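PHOX (Pseudomonas fluorescens, PDB 4A9V) hydrolyses phosphate monoesters as a beta-propeller alkaline phosphatase, probably through its complex iron-calcium cofactor. Local coordinates at residues Glu293-Tyr299 and Ala371-Ser376; Tyr325-Phe329 and Val378-Met383; Gly416-Pro420 and Ala445-Phe449. Where two conformers were deposited one is given. Numbering follows the deposited sequence.

Contact 1. Residues Glu293-Tyr299 and Ala371-Ser376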
loop_
_atom_site.group_PDB
_atom_site.type_symbol
_atom_site.label_atom_id
_atom_site.label_comp_id
_atom_site.label_asym_id
_atom_site.label_seq_id
_atom_site.Cartn_x
_atom_site.Cartn_y
_atom_site.Cartn_z
ATOM N N GLU A 293 1.766 1.840 11.103
ATOM C CA GLU A 293 1.943 1.183 12.381
ATOM C C GLU A 293 1.174 2.006 13.405
ATOM O O GLU A 293 0.981 3.209 13.219
ATOM C CB GLU A 293 3.431 1.094 12.724
ATOM C CG GLU A 293 3.726 0.283 13.971
ATOM C CD GLU A 293 5.195 -0.058 14.147
ATOM O OE1 GLU A 293 5.928 -0.224 13.149
ATOM O OE2 GLU A 293 5.607 -0.210 15.316
ATOM N N ARG A 294 0.667 1.349 14.443
ATOM C CA ARG A 294 -0.096 2.049 15.469
ATOM C C ARG A 294 0.766 3.162 16.050
ATOM O O ARG A 294 1.866 2.910 16.526
ATOM C CB ARG A 294 -0.522 1.098 16.585
ATOM C CG ARG A 294 -1.560 0.077 16.165
ATOM C CD ARG A 294 -1.932 -0.822 17.332
ATOM N NE ARG A 294 -1.112 -2.022 17.376
ATOM C CZ ARG A 294 -1.412 -3.145 16.736
ATOM N NH1 ARG A 294 -2.542 -3.230 16.042
ATOM N NH2 ARG A 294 -0.499 -4.098 16.627
ATOM N N GLY A 295 0.249 4.384 16.045
ATOM C CA GLY A 295 0.940 5.503 16.653
ATOM C C GLY A 295 2.059 6.122 15.832
ATOM O O GLY A 295 2.806 6.947 16.359
ATOM N N GLU A 296 2.146 5.786 14.543
ATOM C CA GLU A 296 3.142 6.406 13.662
ATOM C C GLU A 296 2.491 7.495 12.791
ATOM O O GLU A 296 1.380 7.957 13.085
ATOM C CB GLU A 296 3.880 5.345 12.839
ATOM C CG GLU A 296 4.771 4.438 13.679
ATOM C CD GLU A 296 6.012 5.096 14.275
ATOM O OE1 GLU A 296 6.350 6.259 13.968
ATOM O OE2 GLU A 296 6.719 4.386 15.019
ATOM N N PHE A 297 3.247 8.034 11.835
ATOM C CA PHE A 297 2.978 9.361 11.304
ATOM C C PHE A 297 2.595 9.379 9.819
ATOM O O PHE A 297 2.715 8.381 9.092
ATOM C CB PHE A 297 4.188 10.267 11.521
ATOM C CG PHE A 297 4.717 10.250 12.934
ATOM C CD1 PHE A 297 3.865 10.454 14.006
ATOM C CD2 PHE A 297 6.074 10.081 13.188
ATOM C CE1 PHE A 297 4.356 10.522 15.296
ATOM C CE2 PHE A 297 6.562 10.101 14.487
ATOM C CZ PHE A 297 5.696 10.306 15.541
ATOM N N ILE A 298 2.152 10.557 9.380
ATOM C CA ILE A 298 1.901 10.875 7.974
ATOM C C ILE A 298 2.945 11.886 7.501
ATOM O O ILE A 298 3.228 12.870 8.184
ATOM C CB ILE A 298 0.482 11.454 7.799
ATOM C CG1 ILE A 298 -0.565 10.399 8.168
ATOM C CG2 ILE A 298 0.274 11.952 6.373
ATOM C CD1 ILE A 298 -1.963 10.947 8.347
ATOM N N TYR A 299 3.498 11.625 6.320
ATOM C CA TYR A 299 4.626 12.369 5.760
ATOM C C TYR A 299 4.267 12.986 4.400
ATOM O O TYR A 299 3.297 12.595 3.747
ATOM C CB TYR A 299 5.850 11.458 5.591
ATOM C CG TYR A 299 6.380 10.869 6.878
ATOM C CD1 TYR A 299 5.777 9.757 7.462
ATOM C CD2 TYR A 299 7.542 11.359 7.462
ATOM C CE1 TYR A 299 6.285 9.194 8.621
ATOM C CE2 TYR A 299 8.071 10.780 8.602
ATOM C CZ TYR A 299 7.438 9.710 9.181
ATOM O OH TYR A 299 7.994 9.161 10.314
ATOM N N ALA A 371 13.880 8.297 9.924
ATOM C CA ALA A 371 12.839 9.308 9.809
ATOM C C ALA A 371 11.835 9.244 10.960
ATOM O O ALA A 371 11.353 10.279 11.407
ATOM C CB ALA A 371 12.137 9.182 8.476
ATOM N N ARG A 372 11.501 8.043 11.435
ATOM C CA ARG A 372 10.560 7.928 12.545
ATOM C C ARG A 372 11.073 8.700 13.757
ATOM O O ARG A 372 10.300 9.342 14.469
ATOM C CB ARG A 372 10.358 6.462 12.930
ATOM C CG ARG A 372 9.466 5.673 11.988
ATOM C CD ARG A 372 9.210 4.275 12.524
ATOM N NE ARG A 372 8.164 3.607 11.776
ATOM C CZ ARG A 372 7.648 2.432 12.100
ATOM N NH1 ARG A 372 8.148 1.721 13.106
ATOM N NH2 ARG A 372 6.600 1.987 11.433
ATOM N N LEU A 373 12.352 8.522 14.071
ATOM C CA LEU A 373 12.951 9.165 15.231
ATOM C C LEU A 373 12.991 10.673 15.049
ATOM O O LEU A 373 12.763 11.420 15.989
ATOM C CB LEU A 373 14.362 8.628 15.476
ATOM C CG LEU A 373 14.399 7.190 15.985
ATOM C CD1 LEU A 373 15.844 6.745 16.155
ATOM C CD2 LEU A 373 13.658 7.059 17.305
ATOM N N ALA A 374 13.313 11.126 13.843
ATOM C CA ALA A 374 13.366 12.559 13.575
ATOM C C ALA A 374 11.971 13.177 13.713
ATOM O O ALA A 374 11.810 14.266 14.271
ATOM C CB ALA A 374 13.938 12.815 12.187
ATOM N N ALA A 375 10.955 12.472 13.223
ATOM C CA ALA A 375 9.588 12.959 13.302
ATOM C C ALA A 375 9.102 13.047 14.758
ATOM O O ALA A 375 8.352 13.952 15.117
ATOM C CB ALA A 375 8.674 12.067 12.478
ATOM N N SER A 376 9.547 12.132 15.611
ATOM C CA SER A 376 9.239 12.245 17.029
ATOM C C SER A 376 9.885 13.487 17.641
ATOM O O SER A 376 9.264 14.184 18.437
ATOM C CB SER A 376 9.680 10.996 17.788
ATOM O OG SER A 376 8.879 9.875 17.449
#

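Contact 2. Residues Tyr325-Phe329 and Val378-Met383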
loop_
_atom_site.group_PDB
_atom_site.type_symbol
_atom_site.label_atom_id
_atom_site.label_comp_id
_atom_site.label_asym_id
_atom_site.label_seq_id
_atom_site.Cartn_x
_atom_site.Cartn_y
_atom_site.Cartn_z
ATOM N N TYR A 325 8.604 16.299 5.010
ATOM C CA TYR A 325 7.846 16.858 6.123
ATOM C C TYR A 325 7.063 15.753 6.814
ATOM O O TYR A 325 6.759 14.724 6.219
ATOM C CB TYR A 325 6.847 17.896 5.610
ATOM C CG TYR A 325 7.465 19.065 4.881
ATOM C CD1 TYR A 325 7.707 19.014 3.511
ATOM C CD2 TYR A 325 7.702 20.261 5.538
ATOM C CE1 TYR A 325 8.219 20.105 2.833
ATOM C CE2 TYR A 325 8.228 21.352 4.875
ATOM C CZ TYR A 325 8.500 21.263 3.527
ATOM O OH TYR A 325 9.045 22.339 2.863
ATOM N N VAL A 326 6.621 16.047 8.032
ATOM C CA VAL A 326 5.734 15.165 8.776
ATOM C C VAL A 326 4.600 15.999 9.382
ATOM O O VAL A 326 4.772 17.191 9.638
ATOM C CB VAL A 326 6.516 14.384 9.854
ATOM C CG1 VAL A 326 6.987 15.302 10.976
ATOM C CG2 VAL A 326 5.686 13.224 10.388
ATOM N N ALA A 327 3.428 15.390 9.548
ATOM C CA ALA A 327 2.230 16.116 9.949
ATOM C C ALA A 327 2.063 16.223 11.460
ATOM O O ALA A 327 2.257 15.246 12.196
ATOM C CB ALA A 327 0.993 15.467 9.346
ATOM N N ARG A 328 1.528 17.370 11.875
ATOM C CA ARG A 328 0.907 17.533 13.183
ATOM C C ARG A 328 -0.533 17.994 12.968
ATOM O O ARG A 328 -0.809 18.767 12.056
ATOM C CB ARG A 328 1.681 18.555 14.029
ATOM C CG ARG A 328 1.234 18.609 15.483
ATOM C CD ARG A 328 1.891 19.739 16.257
ATOM N NE ARG A 328 3.329 19.554 16.389
ATOM C CZ ARG A 328 4.155 20.493 16.835
ATOM N NH1 ARG A 328 3.686 21.699 17.113
ATOM N NH2 ARG A 328 5.453 20.256 16.928
ATOM N N PHE A 329 -1.460 17.424 13.727
ATOM C CA PHE A 329 -2.874 17.776 13.646
ATOM C C PHE A 329 -3.292 18.343 14.988
ATOM O O PHE A 329 -2.968 17.756 16.030
ATOM C CB PHE A 329 -3.721 16.533 13.369
ATOM C CG PHE A 329 -3.414 15.860 12.059
ATOM C CD1 PHE A 329 -2.410 14.906 11.980
ATOM C CD2 PHE A 329 -4.124 16.164 10.908
ATOM C CE1 PHE A 329 -2.082 14.308 10.778
ATOM C CE2 PHE A 329 -3.799 15.560 9.702
ATOM C CZ PHE A 329 -2.744 14.670 9.628
ATOM N N VAL A 378 10.435 16.325 16.316
ATOM C CA VAL A 378 9.749 17.558 15.931
ATOM C C VAL A 378 8.276 17.581 16.332
ATOM O O VAL A 378 7.586 18.560 16.086
ATOM C CB VAL A 378 9.869 17.861 14.420
ATOM C CG1 VAL A 378 11.317 17.793 13.974
ATOM C CG2 VAL A 378 8.990 16.931 13.594
ATOM N N GLY A 379 7.811 16.527 16.998
ATOM C CA GLY A 379 6.464 16.512 17.568
ATOM C C GLY A 379 5.359 16.233 16.560
ATOM O O GLY A 379 4.264 16.788 16.659
ATOM N N ALA A 380 5.598 15.278 15.670
ATOM C CA ALA A 380 4.536 14.768 14.811
ATOM C C ALA A 380 3.409 14.156 15.650
ATOM O O ALA A 380 3.642 13.646 16.752
ATOM C CB ALA A 380 5.114 13.743 13.849
ATOM N N THR A 381 2.197 14.163 15.106
ATOM C CA THR A 381 1.052 13.565 15.785
ATOM C C THR A 381 0.971 12.068 15.504
ATOM O O THR A 381 0.905 11.646 14.346
ATOM C CB THR A 381 -0.262 14.213 15.323
ATOM O OG1 THR A 381 -0.202 15.631 15.521
ATOM C CG2 THR A 381 -1.461 13.618 16.054
ATOM N N ARG A 382 0.939 11.273 16.567
ATOM C CA ARG A 382 0.796 9.825 16.441
ATOM C C ARG A 382 -0.597 9.458 15.943
ATOM O O ARG A 382 -1.593 9.957 16.463
ATOM C CB ARG A 382 1.053 9.181 17.802
ATOM C CG ARG A 382 2.456 9.445 18.334
ATOM C CD ARG A 382 2.715 8.683 19.619
ATOM N NE ARG A 382 2.907 7.265 19.349
ATOM C CZ ARG A 382 3.223 6.370 20.275
ATOM N NH1 ARG A 382 3.153 6.710 21.550
ATOM N NH2 ARG A 382 3.539 5.124 19.938
ATOM N N MET A 383 -0.659 8.608 14.916
ATOM C CA MET A 383 -1.899 8.353 14.185
ATOM C C MET A 383 -2.359 6.899 14.305
ATOM O O MET A 383 -1.560 5.983 14.526
ATOM C CB MET A 383 -1.724 8.708 12.706
ATOM C CG MET A 383 -1.292 10.149 12.454
ATOM S SD MET A 383 -2.410 11.409 13.094
ATOM C CE MET A 383 -3.773 11.263 11.947
HETATM O O HOH W 1 1.561 12.517 11.646
#

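Contact 3. Residues Gly416-Pro420 and Ala445-Phe449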
loop_
_atom_site.group_PDB
_atom_site.type_symbol
_atom_site.label_atom_id
_atom_site.label_comp_id
_atom_site.label_asym_id
_atom_site.label_seq_id
_atom_site.Cartn_x
_atom_site.Cartn_y
_atom_site.Cartn_z
ATOM N N GLY A 416 -8.021 12.143 20.719
ATOM C CA GLY A 416 -8.368 13.492 20.318
ATOM C C GLY A 416 -8.229 13.715 18.828
ATOM O O GLY A 416 -7.600 12.926 18.122
ATOM N N GLY A 417 -8.738 14.849 18.365
ATOM C CA GLY A 417 -8.523 15.271 16.987
ATOM C C GLY A 417 -8.963 14.205 16.002
ATOM O O GLY A 417 -10.073 13.679 16.107
ATOM N N PRO A 418 -8.074 13.833 15.073
ATOM C CA PRO A 418 -8.449 12.873 14.044
ATOM C C PRO A 418 -8.393 11.415 14.504
ATOM O O PRO A 418 -8.623 10.513 13.691
ATOM C CB PRO A 418 -7.434 13.146 12.940
ATOM C CG PRO A 418 -6.217 13.618 13.676
ATOM C CD PRO A 418 -6.764 14.452 14.800
ATOM N N ASN A 419 -8.096 11.207 15.793
ATOM C CA ASN A 419 -8.075 9.877 16.414
ATOM C C ASN A 419 -9.012 9.873 17.639
ATOM O O ASN A 419 -8.554 9.911 18.784
ATOM C CB ASN A 419 -6.644 9.484 16.804
ATOM C CG ASN A 419 -5.667 9.607 15.640
ATOM O OD1 ASN A 419 -5.655 8.776 14.732
ATOM N ND2 ASN A 419 -4.813 10.627 15.686
ATOM N N PRO A 420 -10.336 9.889 17.395
ATOM C CA PRO A 420 -11.292 10.317 18.424
ATOM C C PRO A 420 -11.791 9.226 19.382
ATOM O O PRO A 420 -12.621 9.522 20.242
ATOM C CB PRO A 420 -12.459 10.844 17.598
ATOM C CG PRO A 420 -12.422 10.011 16.360
ATOM C CD PRO A 420 -10.948 9.895 16.055
ATOM N N ALA A 445 -6.514 22.492 6.500
ATOM C CA ALA A 445 -7.700 22.178 7.278
ATOM C C ALA A 445 -7.985 20.684 7.148
ATOM O O ALA A 445 -7.902 20.140 6.058
ATOM C CB ALA A 445 -8.873 22.985 6.749
ATOM N N TRP A 446 -8.359 20.033 8.242
ATOM C CA TRP A 446 -8.692 18.611 8.201
ATOM C C TRP A 446 -10.078 18.347 8.735
ATOM O O TRP A 446 -10.625 19.129 9.524
ATOM C CB TRP A 446 -7.639 17.776 8.942
ATOM C CG TRP A 446 -7.586 18.015 10.431
ATOM C CD1 TRP A 446 -6.744 18.874 11.112
ATOM C CD2 TRP A 446 -8.415 17.392 11.457
ATOM N NE1 TRP A 446 -6.994 18.831 12.463
ATOM C CE2 TRP A 446 -7.997 17.971 12.728
ATOM C CE3 TRP A 446 -9.454 16.482 11.442
ATOM C CZ2 TRP A 446 -8.653 17.681 13.915
ATOM C CZ3 TRP A 446 -10.087 16.177 12.644
ATOM C CH2 TRP A 446 -9.714 16.784 13.846
ATOM N N ASP A 447 -10.662 17.233 8.304
ATOM C CA ASP A 447 -11.919 16.740 8.873
ATOM C C ASP A 447 -11.945 15.222 8.764
ATOM O O ASP A 447 -11.233 14.639 7.952
ATOM C CB ASP A 447 -13.147 17.369 8.175
ATOM C CG ASP A 447 -13.368 16.854 6.753
ATOM O OD1 ASP A 447 -12.537 17.159 5.868
ATOM O OD2 ASP A 447 -14.392 16.172 6.512
ATOM N N LEU A 448 -12.749 14.576 9.602
ATOM C CA LEU A 448 -12.975 13.137 9.429
ATOM C C LEU A 448 -14.149 12.908 8.481
ATOM O O LEU A 448 -15.318 13.089 8.831
ATOM C CB LEU A 448 -13.187 12.416 10.749
ATOM C CG LEU A 448 -11.942 12.315 11.643
ATOM C CD1 LEU A 448 -12.222 11.449 12.864
ATOM C CD2 LEU A 448 -10.719 11.797 10.897
ATOM N N PHE A 449 -13.814 12.500 7.262
ATOM C CA PHE A 449 -14.798 12.228 6.223
ATOM C C PHE A 449 -15.761 11.109 6.624
ATOM O O PHE A 449 -16.948 11.180 6.325
ATOM C CB PHE A 449 -14.071 11.866 4.918
ATOM C CG PHE A 449 -14.992 11.495 3.798
ATOM C CD1 PHE A 449 -15.805 12.447 3.212
ATOM C CD2 PHE A 449 -15.117 10.181 3.388
ATOM C CE1 PHE A 449 -16.733 12.099 2.251
ATOM C CE2 PHE A 449 -16.000 9.836 2.381
ATOM C CZ PHE A 449 -16.835 10.794 1.835
#

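Contact 1. Residues Glu293-Tyr299 and Ala371-Ser376
A salt-bridge network centred on R372, near the metal centre of the propeller, joins the 293-299 segment to helix 371-377. The side chain of R372 leaves the helix extended and lays its guanidinium beside two glutamates that flank a type II beta turn, E293 to E296, closed by E296 N to E293 O at 3.1 Å. E293 OE1 lies near the guanidinium plane and accepts from both R372 NH2 (2.9 Å) and R372 NH1 (3.0 Å). E296 OE2 sits over one face of the same group, 3.6 Å from R372 NH1, so this second bridge is one of charge alone, with no N-H directed at the oxygen. G295, with positive phi, occupies the third position of the turn. The network continues beyond the two segments: R372 NE pairs with D291, E293 with K271 and E296 with R215.

Beyond the charges the contact becomes apolar. F297 CD2 meets A375 CB at 3.3 Å, and the ring edge of F297 brings CZ to 3.7 Å from S376 OG, whose hydroxyl is hydrogen-bonded to R215. Y299, two residues further along the strand, has CE2 4.1 Å from A375 CB and 4.4 Å from A371 CB. Small alanines thus let the two aromatic side chains approach the helix closely, while I298 between them points to the other side of the strand. E293 directly follows D292, a residue of the mu-oxo-diiron pocket, and its side chain is about 8 Å from the bound cofactor; the arrangement is that of a helix packed on a strand of a propeller sheet, with a largely buried salt-bridge network at the end nearer the metal site.

Contact 2. Residues Tyr325-Phe329 and Val378-Met383
Four direct hydrogen bonds tie strand 322-329 to the irregular chain that follows helix 371-377. R328 uses its guanidinium edge: NE donates to G379 O and NH2 to V378 O, both at 2.9 Å, so the arginine occupies two carbonyls where the helix ends in a Schellman motif. G379 has positive phi there, and a CB on it would clash with R328 NH2. Further along, T381 N donates to A327 O (3.1 Å), while F329 N donates to T381 OG1 (2.8 Å); T381 thereby offers a backbone donor and a side-chain acceptor to the last residues of the strand. A327 O also accepts from water 1 at 2.9 Å, and the same water donates to T381 O at 2.9 Å.

Apolar groups fill the remaining space. V326 CG1 touches V378 CG2 at 3.7 Å, V326 CG2 touches A380 CB at 3.5 Å, and M383 SD makes an oblique Met-aromatic contact with F329, 4.5 Å from the ring centroid. The two segments run 64° apart, and the threonine hydroxyl stands in for a main-chain acceptor. The chemistry implies a specific, directional join, in which side chains of R328 and T381 satisfy backbone groups that regular sheet pairing between these segments does not.

Contact 3. Residues Gly416-Pro420 and Ala445-Phe449
This is an apolar packing contact, without a hydrogen bond between its two segments, in which a Gly-Gly-Pro-Asn turn and the proline that follows it rest against one side of strand 443-451 in the outer part of the fold, away from the metal sites. The turn is type II', running from G416 to N419 and closed in both directions, by N419 N to G416 O at 2.9 Å and G416 N to N419 O at 3.0 Å. G417 holds its second position with positive phi, and a CB there would collide with P418 CD.

W446 provides the flat surface on which the turn sits. P418 CD lies over the face of the six-membered ring, 4.1 Å from its centroid and 22° off the normal, a CH-pi contact; the main chain of the turn comes in close as well, G417 C being 3.4 Å from W446 CH2. Strand 443-451 belongs to the large antiparallel sheet of the beta-propeller, paired with strands 340-347 and 428-434, and the loop carrying the turn connects strand 398-402 to strand 428-434 of that same sheet. Because W446 and L448 are two apart on the strand, both direct their CA-to-CB bonds toward the loop, whereas D447 points away and pairs with R431 and H338.

L448 continues the apolar surface. Its CD2 lies 4.1 Å from P418 CB and 3.7 Å from P418 O, and its CD1 lies 3.8 Å from P420 CD. On the indole, W446 NE1 is hydrogen-bonded to D330, and the ring meets F329 edge-to-face.

In the fold
All three contacts reach the same large antiparallel sheet of the propeller. Contacts 1 and 2 have centres 7 Å apart and interlock along the chain: neighbouring strands 296-303 and 322-329 come first, then helix 371-377 and the loop after it. They also touch directly, with probable hydrogen bonds from M383 N to E296 O (2.8 Å) and from G295 N to M383 O (2.9 Å). Contact 3 follows later in sequence, its centre 13 Å from that of contact 2 and 18 Å from that of contact 1. M383 and F329 bridge to it, meeting P418 and W446. The result is continuous packing from near the diiron centre outward, joining distant parts of the chain.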